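Local coordinates for UPF0249 protein EF_3048 (Enterococcus faecalis, PDB 2I5I), which probably catalyses the deacetylation of acetylated carbohydrates, a step in oligosaccharide breakdown, as a magnesium-dependent member of the YdjC deacetylase family, at residues K6-D12 against E207-C213; G31-S35 against L254-Y258; H131-G135 against L155-R160; Y185-I189 against Y228-R232. The contacts are given in a common frame with arbitrary orientation. Residues are numbered along the deposited sequence.

Contact 1: residues K6-D12 against E207-C213; sequences KLIINAD and EVFEINC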
loop_
_atom_site.group_PDB
_atom_site.type_symbol
_atom_site.label_atom_id
_atom_site.label_comp_id
_atom_site.label_asym_id
_atom_site.label_seq_id
_atom_site.Cartn_x
_atom_site.Cartn_y
_atom_site.Cartn_z
ATOM N N LYS A 6 -32.057 -2.596 -9.358
ATOM C CA LYS A 6 -30.683 -2.154 -9.084
ATOM C C LYS A 6 -30.710 -0.728 -8.558
ATOM O O LYS A 6 -31.232 0.187 -9.202
ATOM C CB LYS A 6 -29.830 -2.276 -10.336
ATOM C CG LYS A 6 -29.728 -3.722 -10.828
ATOM C CD LYS A 6 -28.975 -3.711 -12.153
ATOM C CE LYS A 6 -29.934 -4.118 -13.265
ATOM N NZ LYS A 6 -29.896 -5.598 -13.411
ATOM N N LEU A 7 -30.147 -0.566 -7.368
ATOM C CA LEU A 7 -30.185 0.686 -6.649
ATOM C C LEU A 7 -28.766 1.253 -6.459
ATOM O O LEU A 7 -27.943 0.639 -5.808
ATOM C CB LEU A 7 -30.828 0.535 -5.272
ATOM C CG LEU A 7 -30.853 1.800 -4.422
ATOM C CD1 LEU A 7 -31.622 2.921 -5.111
ATOM C CD2 LEU A 7 -31.480 1.564 -3.047
ATOM N N ILE A 8 -28.547 2.390 -7.079
ATOM C CA ILE A 8 -27.349 3.191 -6.969
ATOM C C ILE A 8 -27.645 4.242 -5.902
ATOM O O ILE A 8 -28.604 5.011 -6.003
ATOM C CB ILE A 8 -27.006 3.830 -8.317
ATOM C CG1 ILE A 8 -26.777 2.835 -9.447
ATOM C CG2 ILE A 8 -25.825 4.774 -8.150
ATOM C CD1 ILE A 8 -26.695 3.496 -10.804
ATOM N N ILE A 9 -26.858 4.268 -4.852
ATOM C CA ILE A 9 -26.866 5.229 -3.759
ATOM C C ILE A 9 -25.577 6.020 -3.903
ATOM O O ILE A 9 -24.473 5.543 -3.689
ATOM C CB ILE A 9 -26.995 4.560 -2.381
ATOM C CG1 ILE A 9 -28.204 3.643 -2.342
ATOM C CG2 ILE A 9 -27.047 5.578 -1.256
ATOM C CD1 ILE A 9 -28.474 2.933 -1.046
ATOM N N ASN A 10 -25.773 7.256 -4.368
ATOM C CA ASN A 10 -24.636 8.063 -4.798
ATOM C C ASN A 10 -24.532 9.276 -3.891
ATOM O O ASN A 10 -25.468 10.060 -3.754
ATOM C CB ASN A 10 -24.752 8.526 -6.260
ATOM C CG ASN A 10 -23.525 9.301 -6.709
ATOM O OD1 ASN A 10 -22.607 8.764 -7.344
ATOM N ND2 ASN A 10 -23.528 10.575 -6.380
ATOM N N ALA A 11 -23.346 9.412 -3.307
ATOM C CA ALA A 11 -23.043 10.569 -2.475
ATOM C C ALA A 11 -22.522 11.704 -3.334
ATOM O O ALA A 11 -21.483 11.569 -3.985
ATOM C CB ALA A 11 -22.006 10.204 -1.414
ATOM N N ASP A 12 -23.212 12.834 -3.362
ATOM C CA ASP A 12 -22.705 13.982 -4.093
ATOM C C ASP A 12 -21.615 14.719 -3.304
ATOM O O ASP A 12 -21.582 14.662 -2.067
ATOM C CB ASP A 12 -23.875 14.917 -4.426
ATOM C CG ASP A 12 -24.891 14.288 -5.360
ATOM O OD1 ASP A 12 -24.755 13.096 -5.713
ATOM O OD2 ASP A 12 -25.847 14.999 -5.748
ATOM N N GLU A 207 -35.733 -0.605 -13.859
ATOM C CA GLU A 207 -34.713 -1.618 -13.598
ATOM C C GLU A 207 -33.618 -1.014 -12.707
ATOM O O GLU A 207 -33.219 -1.674 -11.741
ATOM C CB GLU A 207 -34.124 -2.174 -14.887
ATOM C CG GLU A 207 -33.214 -3.389 -14.728
ATOM C CD GLU A 207 -32.237 -3.546 -15.880
ATOM O OE1 GLU A 207 -32.492 -2.947 -16.953
ATOM O OE2 GLU A 207 -31.208 -4.253 -15.742
ATOM N N VAL A 208 -33.175 0.191 -13.038
ATOM C CA VAL A 208 -32.124 0.905 -12.335
ATOM C C VAL A 208 -32.622 2.220 -11.734
ATOM O O VAL A 208 -33.205 3.063 -12.414
ATOM C CB VAL A 208 -30.924 1.221 -13.239
ATOM C CG1 VAL A 208 -29.802 1.861 -12.429
ATOM C CG2 VAL A 208 -30.421 -0.039 -13.934
ATOM N N PHE A 209 -32.345 2.383 -10.444
ATOM C CA PHE A 209 -32.766 3.501 -9.645
ATOM C C PHE A 209 -31.565 4.177 -8.969
ATOM O O PHE A 209 -30.612 3.473 -8.624
ATOM C CB PHE A 209 -33.755 3.085 -8.560
ATOM C CG PHE A 209 -34.953 2.312 -9.083
ATOM C CD1 PHE A 209 -34.822 0.999 -9.488
ATOM C CD2 PHE A 209 -36.183 2.931 -9.160
ATOM C CE1 PHE A 209 -35.909 0.300 -9.978
ATOM C CE2 PHE A 209 -37.280 2.243 -9.648
ATOM C CZ PHE A 209 -37.135 0.935 -10.056
ATOM N N GLU A 210 -31.649 5.489 -8.807
ATOM C CA GLU A 210 -30.605 6.237 -8.109
ATOM C C GLU A 210 -31.232 7.032 -6.971
ATOM O O GLU A 210 -32.156 7.827 -7.152
ATOM C CB GLU A 210 -29.814 7.176 -9.023
ATOM C CG GLU A 210 -28.719 7.906 -8.252
ATOM C CD GLU A 210 -27.836 8.808 -9.071
ATOM O OE1 GLU A 210 -28.055 8.923 -10.296
ATOM O OE2 GLU A 210 -26.904 9.430 -8.504
ATOM N N ILE A 211 -30.705 6.793 -5.769
ATOM C CA ILE A 211 -30.993 7.715 -4.675
ATOM C C ILE A 211 -29.752 8.558 -4.413
ATOM O O ILE A 211 -28.679 8.000 -4.163
ATOM C CB ILE A 211 -31.357 6.958 -3.389
ATOM C CG1 ILE A 211 -32.715 6.268 -3.396
ATOM C CG2 ILE A 211 -31.224 7.909 -2.203
ATOM C CD1 ILE A 211 -32.811 5.112 -2.409
ATOM N N ASN A 212 -29.828 9.888 -4.478
ATOM C CA ASN A 212 -28.604 10.653 -4.201
ATOM C C ASN A 212 -28.650 11.099 -2.734
ATOM O O ASN A 212 -29.674 11.041 -2.032
ATOM C CB ASN A 212 -28.399 11.818 -5.149
ATOM C CG ASN A 212 -29.273 13.022 -4.910
ATOM O OD1 ASN A 212 -30.448 12.853 -4.578
ATOM N ND2 ASN A 212 -28.730 14.214 -5.093
ATOM N N CYS A 213 -27.472 11.521 -2.263
ATOM C CA CYS A 213 -27.386 11.921 -0.859
ATOM C C CYS A 213 -26.141 12.779 -0.633
ATOM O O CYS A 213 -25.309 12.853 -1.524
ATOM C CB CYS A 213 -27.361 10.700 0.055
ATOM S SG CYS A 213 -26.080 9.478 -0.318
#
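L7 reaches across to the neighbouring strand, its CD1 packing 3.7 Å from CD1 of I211 and 4.1 Å from CB of F209. The pairing is parallel beta structure: strands 6-11 and 208-213, nearly 200 residues apart in sequence, lie side by side in the parallel sheet of this YdjC-family fold, their short axes 4.6 Å apart at closest and inclined by 21°. As parallel strands must, each alternate residue of one strand bonds to two residues of the other. The O of K6 accepts from N of F209 (2.8 Å), N of I8 donates to O of F209 (2.8 Å), and O of I8 takes N of I211 (2.8 Å); N10 continues the pattern through I211 and C213. Side chains alternate between the faces. L7, I9 and A11 share one with F209, I211 and C213, where helix 191-203 covers L7, F209 and I211. K6, I8 and N10 share the other with V208, E210 and N212; there polar groups gather toward the C-terminal ends, and R156 forms salt bridges with E210 and D12, while OE1 of E210 is hydrogen-bonded to Y258. At the N-terminal end K6 forms a salt bridge with D111 of the second subunit. Where the chain turns at D12, whose side chain is about 7 Å from that of the predicted magnesium ligand H130, ND2 of N212 donates to OD2 of D12 at 3.1 Å.

Contact 2: residues G31-S35 against L254-Y258; sequences GVVTS and LLANY
The G31-S35 segment is an irregular connection after helix 18-29, reaching strand 35-38 at S35, whereas L254-A256 is extended and the chain leaves it through N257 into a 3-10 turn at Y258. V32 (phi/psi -106/8) and T34 (-110/-10) are kinked, with V33 between them extended at -65/124, so that V32 and T34 approach the second segment while the CA-to-CB bond of V33 points away. L255 points toward the loop and A256 away from it. T34 adopts the p rotamer, which brings OG1 2.5 Å from O of A256 in a short hydrogen bond donated by the hydroxyl, and sets CG2 3.7 Å from CB of L255. The m rotamer of V32 lies alongside L255, itself m,t, with CB of V32 3.9 Å from CD1 of L255. Strand 6-11 of the parallel sheet has 254-256 beside its N-terminal half and 35-38 beside its C-terminal half, on one edge; the segments meet end to end there, and OG1 of T34 and two waters span the step between them. I9 packs on both V32 and L255, and helix 242-250 covers them. One water donates to O of T34 (2.6 Å) and accepts from ND2 of N257 (3.0 Å). A second donates to OG of S35 (2.6 Å) and accepts from N of Y258 (2.9 Å). N257 has chi1 p, and its OD1 accepts from the backbone of E259.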
loop_
_atom_site.group_PDB
_atom_site.type_symbol
_atom_site.label_atom_id
_atom_site.label_comp_id
_atom_site.label_asym_id
_atom_site.label_seq_id
_atom_site.Cartn_x
_atom_site.Cartn_y
_atom_site.Cartn_z
ATOM N N GLY A 31 -21.555 1.581 5.408
ATOM C CA GLY A 31 -22.951 1.872 5.128
ATOM C C GLY A 31 -23.341 1.466 3.711
ATOM O O GLY A 31 -22.681 0.636 3.102
ATOM N N VAL A 32 -24.404 2.067 3.171
ATOM C CA VAL A 32 -24.902 1.558 1.884
ATOM C C VAL A 32 -24.588 2.437 0.684
ATOM O O VAL A 32 -25.062 2.152 -0.429
ATOM C CB VAL A 32 -26.428 1.309 1.995
ATOM C CG1 VAL A 32 -26.699 0.176 2.982
ATOM C CG2 VAL A 32 -27.163 2.570 2.393
ATOM N N VAL A 33 -23.781 3.479 0.814
ATOM C CA VAL A 33 -23.349 4.303 -0.314
ATOM C C VAL A 33 -22.485 3.462 -1.249
ATOM O O VAL A 33 -21.486 2.854 -0.846
ATOM C CB VAL A 33 -22.582 5.564 0.118
ATOM C CG1 VAL A 33 -21.977 6.276 -1.084
ATOM C CG2 VAL A 33 -23.499 6.485 0.916
ATOM N N THR A 34 -22.864 3.388 -2.527
ATOM C CA THR A 34 -22.118 2.541 -3.457
ATOM C C THR A 34 -21.322 3.312 -4.486
ATOM O O THR A 34 -20.486 2.750 -5.220
ATOM C CB THR A 34 -23.089 1.606 -4.234
ATOM O OG1 THR A 34 -23.768 2.461 -5.165
ATOM C CG2 THR A 34 -24.141 0.979 -3.350
ATOM N N SER A 35 -21.552 4.608 -4.552
ATOM C CA SER A 35 -20.989 5.511 -5.535
ATOM C C SER A 35 -20.873 6.924 -4.997
ATOM O O SER A 35 -21.582 7.266 -4.036
ATOM C CB SER A 35 -21.926 5.472 -6.749
ATOM O OG SER A 35 -21.501 6.356 -7.765
ATOM N N LEU A 254 -30.737 -4.976 -5.080
ATOM C CA LEU A 254 -29.330 -5.116 -5.418
ATOM C C LEU A 254 -28.631 -3.767 -5.338
ATOM O O LEU A 254 -29.047 -2.837 -6.038
ATOM C CB LEU A 254 -29.085 -5.662 -6.825
ATOM C CG LEU A 254 -29.478 -7.107 -7.126
ATOM C CD1 LEU A 254 -29.181 -7.458 -8.575
ATOM C CD2 LEU A 254 -28.784 -8.041 -6.145
ATOM N N LEU A 255 -27.588 -3.645 -4.506
ATOM C CA LEU A 255 -26.913 -2.340 -4.479
ATOM C C LEU A 255 -25.855 -2.257 -5.563
ATOM O O LEU A 255 -24.881 -3.000 -5.566
ATOM C CB LEU A 255 -26.284 -2.072 -3.106
ATOM C CG LEU A 255 -27.247 -1.631 -2.005
ATOM C CD1 LEU A 255 -26.533 -1.575 -0.650
ATOM C CD2 LEU A 255 -27.871 -0.272 -2.322
ATOM N N ALA A 256 -26.042 -1.307 -6.477
ATOM C CA ALA A 256 -25.211 -1.194 -7.656
ATOM C C ALA A 256 -24.552 0.157 -7.829
ATOM O O ALA A 256 -24.721 1.093 -7.052
ATOM C CB ALA A 256 -26.114 -1.484 -8.865
ATOM N N ASN A 257 -23.797 0.276 -8.918
ATOM C CA ASN A 257 -23.119 1.522 -9.262
ATOM C C ASN A 257 -23.298 1.762 -10.759
ATOM O O ASN A 257 -23.992 0.938 -11.373
ATOM C CB ASN A 257 -21.647 1.504 -8.856
ATOM C CG ASN A 257 -20.888 0.323 -9.419
ATOM O OD1 ASN A 257 -21.008 -0.006 -10.605
ATOM N ND2 ASN A 257 -20.110 -0.303 -8.543
ATOM N N TYR A 258 -22.755 2.840 -11.300
ATOM C CA TYR A 258 -22.973 3.133 -12.726
ATOM C C TYR A 258 -22.212 2.211 -13.655
ATOM O O TYR A 258 -22.331 2.343 -14.883
ATOM C CB TYR A 258 -22.643 4.598 -13.048
ATOM C CG TYR A 258 -23.774 5.584 -12.861
ATOM C CD1 TYR A 258 -24.156 6.073 -11.629
ATOM C CD2 TYR A 258 -24.495 6.063 -13.956
ATOM C CE1 TYR A 258 -25.189 6.977 -11.439
ATOM C CE2 TYR A 258 -25.521 6.965 -13.786
ATOM C CZ TYR A 258 -25.886 7.436 -12.550
ATOM O OH TYR A 258 -26.908 8.338 -12.423
HETATM O O HOH W 1 -20.164 0.160 -5.625
HETATM O O HOH W 2 -21.155 4.639 -9.707
#

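Contact 3: residues H131-G135 against L155-R160; sequences HNVHG and LRNASR
H134, its CA-to-CB bond toward 155-160, has chi1 88° and chi2 -78°, and its NE2 donates to O of R156 at 2.9 Å, the oxygen lying near the ring plane; ND1 is held by S129. A weak bond runs from ND2 of N132 to O of A158 at 3.5 Å. N of G135 donates to O of N132 (3.1 Å), and OD1 of N157 accepts from N of S159 (2.8 Å), an Asx turn. N132 has phi/psi of 46/43, and a short 3-10 segment includes V133 and H134; 155-160 has no regular structure. At G135, CA lies 3.7 Å from CB of A158, with the two CA atoms 4.6 Å apart. NE2 of H134 lies 3.7 Å from CD1 of L155. The two loops flank helix 138-151 in the parallel-sheet fold: one leads from strand 127-129 into the helix and the other leaves it toward strand 179-181. The first follows H130, the predicted magnesium ligand. One water donates to OD1 of N132 (3.0 Å) and O of N157 (2.8 Å) and accepts from NE of R160 (2.9 Å). Another donates to OD1 of N132 (2.7 Å) and accepts from NH1 of R156 (3.1 Å), whose NH2 forms salt bridges with D12 and E210. ND2 of N132 lies over one face of the R160 guanidinium, 3.3 Å from NE of R160, but both are donors and not hydrogen-bonded.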
loop_
_atom_site.group_PDB
_atom_site.type_symbol
_atom_site.label_atom_id
_atom_site.label_comp_id
_atom_site.label_asym_id
_atom_site.label_seq_id
_atom_site.Cartn_x
_atom_site.Cartn_y
_atom_site.Cartn_z
ATOM N N HIS A 131 -25.970 20.956 -7.863
ATOM C CA HIS A 131 -27.207 21.719 -7.946
ATOM C C HIS A 131 -28.097 21.242 -9.093
ATOM O O HIS A 131 -28.992 21.995 -9.500
ATOM C CB HIS A 131 -26.891 23.207 -8.129
ATOM C CG HIS A 131 -26.285 23.811 -6.887
ATOM N ND1 HIS A 131 -25.781 25.089 -6.858
ATOM C CD2 HIS A 131 -26.094 23.307 -5.641
ATOM C CE1 HIS A 131 -25.312 25.350 -5.651
ATOM N NE2 HIS A 131 -25.489 24.285 -4.877
ATOM N N ASN A 132 -27.834 20.037 -9.589
ATOM C CA ASN A 132 -28.569 19.484 -10.725
ATOM C C ASN A 132 -28.722 20.492 -11.859
ATOM O O ASN A 132 -29.817 20.579 -12.440
ATOM C CB ASN A 132 -29.961 18.995 -10.320
ATOM C CG ASN A 132 -30.497 17.943 -11.278
ATOM O OD1 ASN A 132 -29.734 17.171 -11.853
ATOM N ND2 ASN A 132 -31.813 17.920 -11.439
ATOM N N VAL A 133 -27.667 21.240 -12.181
ATOM C CA VAL A 133 -27.766 22.255 -13.224
ATOM C C VAL A 133 -27.950 21.721 -14.644
ATOM O O VAL A 133 -28.464 22.497 -15.474
ATOM C CB VAL A 133 -26.544 23.213 -13.177
ATOM C CG1 VAL A 133 -26.646 24.060 -11.901
ATOM C CG2 VAL A 133 -25.217 22.494 -13.277
ATOM N N HIS A 134 -27.614 20.540 -15.076
ATOM C CA HIS A 134 -27.838 19.753 -16.262
ATOM C C HIS A 134 -29.311 19.378 -16.401
ATOM O O HIS A 134 -29.709 18.896 -17.464
ATOM C CB HIS A 134 -26.998 18.488 -16.310
ATOM C CG HIS A 134 -27.390 17.193 -15.730
ATOM N ND1 HIS A 134 -27.308 16.887 -14.390
ATOM C CD2 HIS A 134 -27.848 16.044 -16.306
ATOM C CE1 HIS A 134 -27.708 15.652 -14.167
ATOM N NE2 HIS A 134 -28.045 15.102 -15.323
ATOM N N GLY A 135 -30.095 19.601 -15.351
ATOM C CA GLY A 135 -31.529 19.386 -15.423
ATOM C C GLY A 135 -32.302 20.670 -15.213
ATOM O O GLY A 135 -33.513 20.684 -15.002
ATOM N N LEU A 155 -25.205 9.114 -17.774
ATOM C CA LEU A 155 -25.512 10.402 -17.188
ATOM C C LEU A 155 -26.677 10.307 -16.228
ATOM O O LEU A 155 -27.676 9.640 -16.536
ATOM C CB LEU A 155 -25.872 11.376 -18.329
ATOM C CG LEU A 155 -26.399 12.734 -17.921
ATOM C CD1 LEU A 155 -25.293 13.532 -17.214
ATOM C CD2 LEU A 155 -26.902 13.540 -19.110
ATOM N N ARG A 156 -26.582 10.977 -15.088
ATOM C CA ARG A 156 -27.636 10.973 -14.101
ATOM C C ARG A 156 -28.973 11.408 -14.736
ATOM O O ARG A 156 -28.966 12.375 -15.502
ATOM C CB ARG A 156 -27.310 11.936 -12.948
ATOM C CG ARG A 156 -28.480 12.132 -12.003
ATOM C CD ARG A 156 -28.089 13.074 -10.871
ATOM N NE ARG A 156 -27.477 12.303 -9.781
ATOM C CZ ARG A 156 -27.013 12.879 -8.668
ATOM N NH1 ARG A 156 -27.079 14.186 -8.515
ATOM N NH2 ARG A 156 -26.468 12.154 -7.688
ATOM N N ASN A 157 -30.040 10.722 -14.376
ATOM C CA ASN A 157 -31.385 11.119 -14.821
ATOM C C ASN A 157 -31.680 12.509 -14.280
ATOM O O ASN A 157 -31.747 12.737 -13.069
ATOM C CB ASN A 157 -32.374 10.072 -14.366
ATOM C CG ASN A 157 -33.834 10.366 -14.594
ATOM O OD1 ASN A 157 -34.266 11.517 -14.627
ATOM N ND2 ASN A 157 -34.573 9.269 -14.740
ATOM N N ALA A 158 -31.891 13.454 -15.187
ATOM C CA ALA A 158 -32.122 14.834 -14.808
ATOM C C ALA A 158 -33.517 15.203 -14.353
ATOM O O ALA A 158 -33.715 16.354 -13.905
ATOM C CB ALA A 158 -31.754 15.696 -16.030
ATOM N N SER A 159 -34.537 14.342 -14.435
ATOM C CA SER A 159 -35.875 14.846 -14.056
ATOM C C SER A 159 -36.211 14.671 -12.589
ATOM O O SER A 159 -36.149 13.555 -12.086
ATOM C CB SER A 159 -36.943 14.146 -14.915
ATOM O OG SER A 159 -38.202 14.005 -14.263
ATOM N N ARG A 160 -36.619 15.725 -11.876
ATOM C CA ARG A 160 -37.073 15.546 -10.485
ATOM C C ARG A 160 -38.487 16.084 -10.277
ATOM O O ARG A 160 -38.851 16.504 -9.174
ATOM C CB ARG A 160 -36.139 16.243 -9.497
ATOM C CG ARG A 160 -34.667 15.995 -9.792
ATOM C CD ARG A 160 -33.766 16.450 -8.666
ATOM N NE ARG A 160 -32.411 15.923 -8.822
ATOM C CZ ARG A 160 -31.401 16.244 -8.023
ATOM N NH1 ARG A 160 -31.582 17.087 -7.011
ATOM N NH2 ARG A 160 -30.189 15.742 -8.202
HETATM O O HOH W 3 -31.243 14.666 -11.167
HETATM O O HOH W 4 -27.370 16.309 -10.786
#

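Contact 4: residues Y185-I189 against Y228-R232; sequences YDKAI and YCMPR
This is a surface contact between two connections: the loop after strand 179-181, and the turn that opens helix 231-239. D186, at phi/psi 46/-112, is followed by a 3-10 turn at K187-A188, with N of A188 bonded to O of Y185 (3.1 Å) and N of I189 to O of D186 (2.9 Å). Y228, chi1 t, reaches into this bend; its OH accepts from N of D186 at 2.9 Å, lies 3.3 Å from CG1 of I189, and also bonds to E235. Y185, also t, sets CD1 over one face of the Y228 ring, 3.6 Å from its CZ; the ring centroids are 4.4 Å apart and the planes at 38°. CG of P231 comes 4.0 Å from OD1 of D186. Within the second segment, NE of R232 donates to O of Y228 (2.9 Å), while its NH1 pairs with D13. The side chains of Y228 and H130 are about 9 Å apart, consistent with a loop-to-helix junction near the predicted magnesium site.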
loop_
_atom_site.group_PDB
_atom_site.type_symbol
_atom_site.label_atom_id
_atom_site.label_comp_id
_atom_site.label_asym_id
_atom_site.label_seq_id
_atom_site.Cartn_x
_atom_site.Cartn_y
_atom_site.Cartn_z
ATOM N N TYR A 185 -33.248 14.564 1.684
ATOM C CA TYR A 185 -32.609 15.845 1.806
ATOM C C TYR A 185 -33.264 16.742 2.856
ATOM O O TYR A 185 -34.486 16.846 2.919
ATOM C CB TYR A 185 -32.638 16.573 0.445
ATOM C CG TYR A 185 -32.074 17.966 0.525
ATOM C CD1 TYR A 185 -30.703 18.193 0.604
ATOM C CD2 TYR A 185 -32.931 19.061 0.537
ATOM C CE1 TYR A 185 -30.209 19.481 0.682
ATOM C CE2 TYR A 185 -32.435 20.347 0.619
ATOM C CZ TYR A 185 -31.077 20.551 0.694
ATOM O OH TYR A 185 -30.605 21.845 0.772
ATOM N N ASP A 186 -32.406 17.379 3.642
ATOM C CA ASP A 186 -32.816 18.379 4.635
ATOM C C ASP A 186 -34.004 17.952 5.470
ATOM O O ASP A 186 -33.892 17.021 6.286
ATOM C CB ASP A 186 -33.034 19.699 3.874
ATOM C CG ASP A 186 -32.934 20.896 4.803
ATOM O OD1 ASP A 186 -32.183 20.812 5.797
ATOM O OD2 ASP A 186 -33.590 21.931 4.553
ATOM N N LYS A 187 -35.217 18.515 5.414
ATOM C CA LYS A 187 -36.194 18.137 6.444
ATOM C C LYS A 187 -36.752 16.734 6.265
ATOM O O LYS A 187 -37.552 16.252 7.075
ATOM C CB LYS A 187 -37.294 19.203 6.467
ATOM C CG LYS A 187 -36.732 20.580 6.814
ATOM C CD LYS A 187 -36.507 20.740 8.310
ATOM N N ALA A 188 -36.325 16.043 5.217
ATOM C CA ALA A 188 -36.727 14.680 4.931
ATOM C C ALA A 188 -35.664 13.680 5.365
ATOM O O ALA A 188 -35.821 12.469 5.188
ATOM C CB ALA A 188 -37.013 14.515 3.431
ATOM N N ILE A 189 -34.564 14.188 5.919
ATOM C CA ILE A 189 -33.526 13.292 6.434
ATOM C C ILE A 189 -34.053 12.477 7.610
ATOM O O ILE A 189 -34.226 12.919 8.742
ATOM C CB ILE A 189 -32.265 14.072 6.833
ATOM C CG1 ILE A 189 -31.686 14.945 5.713
ATOM C CG2 ILE A 189 -31.200 13.118 7.364
ATOM C CD1 ILE A 189 -31.360 14.113 4.492
ATOM N N TYR A 228 -25.904 23.873 3.400
ATOM C CA TYR A 228 -26.330 22.541 3.808
ATOM C C TYR A 228 -25.161 21.864 4.528
ATOM O O TYR A 228 -24.286 21.273 3.894
ATOM C CB TYR A 228 -26.782 21.664 2.638
ATOM C CG TYR A 228 -27.518 20.398 3.032
ATOM C CD1 TYR A 228 -28.646 20.425 3.840
ATOM C CD2 TYR A 228 -27.110 19.139 2.606
ATOM C CE1 TYR A 228 -29.334 19.276 4.212
ATOM C CE2 TYR A 228 -27.781 17.985 2.962
ATOM C CZ TYR A 228 -28.898 18.048 3.764
ATOM O OH TYR A 228 -29.571 16.909 4.134
ATOM N N CYS A 229 -25.165 21.982 5.844
ATOM C CA CYS A 229 -23.982 21.568 6.611
ATOM C C CYS A 229 -24.306 20.521 7.655
ATOM O O CYS A 229 -24.081 19.324 7.466
ATOM C CB CYS A 229 -23.379 22.830 7.239
ATOM S SG CYS A 229 -21.818 22.546 8.109
HETATM N N MSE A 230 -24.879 20.916 8.800
HETATM C CA MSE A 230 -25.090 19.966 9.889
HETATM C C MSE A 230 -25.946 18.772 9.514
HETATM O O MSE A 230 -25.658 17.690 10.078
HETATM C CB MSE A 230 -25.673 20.703 11.096
HETATM C CG MSE A 230 -24.777 21.667 11.838
HETATM SE SE MSE A 230 -23.062 21.225 12.185
HETATM C CE MSE A 230 -23.266 19.903 13.384
ATOM N N PRO A 231 -26.957 18.774 8.663
ATOM C CA PRO A 231 -27.685 17.518 8.407
ATOM C C PRO A 231 -26.845 16.426 7.737
ATOM O O PRO A 231 -27.181 15.241 7.792
ATOM C CB PRO A 231 -28.793 17.936 7.429
ATOM C CG PRO A 231 -28.953 19.408 7.679
ATOM C CD PRO A 231 -27.533 19.882 7.879
ATOM N N ARG A 232 -25.736 16.821 7.131
ATOM C CA ARG A 232 -24.938 15.817 6.419
ATOM C C ARG A 232 -24.409 14.764 7.385
ATOM O O ARG A 232 -24.203 13.606 7.012
ATOM C CB ARG A 232 -23.799 16.464 5.661
ATOM C CG ARG A 232 -24.131 17.570 4.678
ATOM C CD ARG A 232 -23.010 17.660 3.629
ATOM N NE ARG A 232 -23.242 18.811 2.776
ATOM C CZ ARG A 232 -22.963 18.976 1.506
ATOM N NH1 ARG A 232 -22.380 18.057 0.768
ATOM N NH2 ARG A 232 -23.286 20.137 0.947
#

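Overall arrangement
The four contacts illustrate how a parallel sheet organises distant loops. Contact 1 pairs strands 6-11 and 208-213; contact 2, its centre 7 Å away, joins the loop before strand 35-38 to strand 254-256, on the edge of strand 6-11 away from 208-213, and both touch the second subunit. Contact 3, nested within the loops closed by both, meets contact 1 through salt bridges of R156 with D12 and E210, their centres 13 Å apart. Contact 4 lies 17 to 20 Å from the others, centre to centre, opening after contact 3 closes. Contacts 1, 3 and 4 each bring a side chain within about 7 to 9 Å of that of H130, consistent with a loop-built metal site.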